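PDB 3IAL: prolyl-tRNA synthetase from Giardia lamblia ATCC 50803, which probably catalyses the ATP-dependent attachment of L-proline to tRNA(Pro), and is seen here with the prolyl-adenylate intermediate bound. Local coordinates for residues L296-H301 with G361-I366. Residues are numbered along the deposited sequence; the frame is centred on the assembly and turned at random.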
loop_
_atom_site.group_PDB
_atom_site.type_symbol
_atom_site.label_atom_id
_atom_site.label_comp_id
_atom_site.label_asym_id
_atom_site.label_seq_id
_atom_site.Cartn_x
_atom_site.Cartn_y
_atom_site.Cartn_z
ATOM N N LEU B 296 14.164 10.289 -0.897
ATOM C CA LEU B 296 12.912 9.554 -1.130
ATOM C C LEU B 296 12.690 8.441 -0.106
ATOM O O LEU B 296 11.591 8.277 0.419
ATOM C CB LEU B 296 12.899 8.935 -2.536
ATOM C CG LEU B 296 11.662 8.082 -2.865
ATOM C CD1 LEU B 296 10.425 8.975 -2.995
ATOM C CD2 LEU B 296 11.865 7.228 -4.128
ATOM N N ILE B 297 13.744 7.681 0.170
ATOM C CA ILE B 297 13.630 6.491 1.012
ATOM C C ILE B 297 14.235 6.641 2.402
ATOM O O ILE B 297 14.356 5.661 3.109
ATOM C CB ILE B 297 14.243 5.240 0.319
ATOM C CG1 ILE B 297 15.737 5.452 -0.007
ATOM C CG2 ILE B 297 13.442 4.900 -0.926
ATOM C CD1 ILE B 297 16.517 4.152 -0.342
ATOM N N ALA B 298 14.605 7.854 2.801
ATOM C CA ALA B 298 15.107 8.077 4.156
ATOM C C ALA B 298 13.917 8.202 5.105
ATOM O O ALA B 298 13.134 9.151 4.983
ATOM C CB ALA B 298 15.963 9.348 4.214
ATOM N N PRO B 299 13.762 7.255 6.049
ATOM C CA PRO B 299 12.686 7.436 7.036
ATOM C C PRO B 299 12.828 8.734 7.844
ATOM O O PRO B 299 11.824 9.312 8.253
ATOM C CB PRO B 299 12.818 6.197 7.934
ATOM C CG PRO B 299 13.426 5.173 7.050
ATOM C CD PRO B 299 14.431 5.953 6.228
ATOM N N ILE B 300 14.069 9.181 8.048
ATOM C CA ILE B 300 14.370 10.473 8.655
ATOM C C ILE B 300 15.319 11.224 7.728
ATOM O O ILE B 300 16.453 10.801 7.534
ATOM C CB ILE B 300 15.047 10.276 10.032
ATOM C CG1 ILE B 300 14.033 9.764 11.058
ATOM C CG2 ILE B 300 15.686 11.575 10.530
ATOM C CD1 ILE B 300 14.686 9.085 12.254
ATOM N N HIS B 301 14.858 12.321 7.134
ATOM C CA HIS B 301 15.726 13.150 6.294
ATOM C C HIS B 301 16.835 13.803 7.118
ATOM O O HIS B 301 17.960 13.957 6.649
ATOM C CB HIS B 301 14.940 14.281 5.635
ATOM C CG HIS B 301 14.002 13.843 4.556
ATOM N ND1 HIS B 301 12.655 14.129 4.586
ATOM C CD2 HIS B 301 14.218 13.173 3.400
ATOM C CE1 HIS B 301 12.078 13.643 3.504
ATOM N NE2 HIS B 301 13.004 13.056 2.768
ATOM N N GLY B 361 22.113 5.736 7.547
ATOM C CA GLY B 361 22.145 6.542 6.339
ATOM C C GLY B 361 21.304 7.799 6.325
ATOM O O GLY B 361 20.878 8.244 5.253
ATOM N N VAL B 362 21.080 8.398 7.493
ATOM C CA VAL B 362 20.310 9.647 7.567
ATOM C C VAL B 362 21.036 10.736 6.762
ATOM O O VAL B 362 22.188 11.013 7.031
ATOM C CB VAL B 362 20.102 10.117 9.027
ATOM C CG1 VAL B 362 19.326 11.459 9.069
ATOM C CG2 VAL B 362 19.376 9.048 9.822
ATOM N N PRO B 363 20.371 11.328 5.751
ATOM C CA PRO B 363 21.028 12.295 4.858
ATOM C C PRO B 363 21.754 13.439 5.562
ATOM O O PRO B 363 22.904 13.726 5.230
ATOM C CB PRO B 363 19.866 12.840 4.028
ATOM C CG PRO B 363 18.896 11.693 3.976
ATOM C CD PRO B 363 18.985 11.040 5.311
ATOM N N LEU B 364 21.097 14.068 6.532
ATOM C CA LEU B 364 21.647 15.251 7.186
ATOM C C LEU B 364 21.516 15.167 8.701
ATOM O O LEU B 364 20.480 14.748 9.221
ATOM C CB LEU B 364 20.920 16.506 6.697
ATOM C CG LEU B 364 21.118 16.939 5.246
ATOM C CD1 LEU B 364 20.099 18.016 4.863
ATOM C CD2 LEU B 364 22.529 17.436 5.020
ATOM N N ARG B 365 22.565 15.561 9.411
ATOM C CA ARG B 365 22.413 15.902 10.824
ATOM C C ARG B 365 22.733 17.367 11.050
ATOM O O ARG B 365 23.631 17.935 10.420
ATOM C CB ARG B 365 23.261 15.022 11.745
ATOM C CG ARG B 365 24.739 15.304 11.720
ATOM C CD ARG B 365 25.454 14.653 12.882
ATOM N NE ARG B 365 26.892 14.839 12.741
ATOM C CZ ARG B 365 27.668 14.118 11.935
ATOM N NH1 ARG B 365 27.154 13.133 11.199
ATOM N NH2 ARG B 365 28.968 14.377 11.871
ATOM N N ILE B 366 21.973 17.967 11.954
ATOM C CA ILE B 366 22.212 19.310 12.399
ATOM C C ILE B 366 22.614 19.213 13.871
ATOM O O ILE B 366 21.942 18.542 14.651
ATOM C CB ILE B 366 20.948 20.185 12.258
ATOM C CG1 ILE B 366 20.433 20.179 10.815
ATOM C CG2 ILE B 366 21.235 21.624 12.708
ATOM C CD1 ILE B 366 19.129 20.941 10.627
#
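His301 and Pro363 bring the two backbones nearest, 5.6 Å between their CA atoms, and one hydrogen bond joins the segments there: Leu364 N donates to His301 O over 3.1 Å, bent at the hydrogen (146°) but in the plane of the carbonyl. The Pro363 ring packs against two carbonyl oxygens, its CD 3.4 Å from both His301 O and Ile300 O, and the Ala298 methyl touches the same ring, CB lying 3.6 Å from Pro363 CD and slightly farther from CG. With CG1 anti to the backbone N (chi1 178°), the Val362 CG1 methyl lies in front of the carbonyl oxygen of Ile300, 3.3 Å from Ile300 O, and Ile300 CG2 lies 3.9 Å from Val362 CG1. The bond to His301 O marks the start of the parallel pairing between strands 302-307 and 364-369, continued by the backbone bonds of Leu364 and Ile366 to Val303, in the five-stranded mixed sheet of the anticodon-binding domain. Gly361, with positive phi (68°), closes helix 350-359 in a Schellman motif and leads the chain into this strand. His301 turns its CB from the contact; its ND1 is hydrogen-bonded to Arg339 N, just before strand 340-342 on the other flank of strand 302-307. Leu421 and Tyr424 of helix 416-438 pack on Pro363, whereas Tyr53 and Phe56 of helix 52-71 touch Pro299.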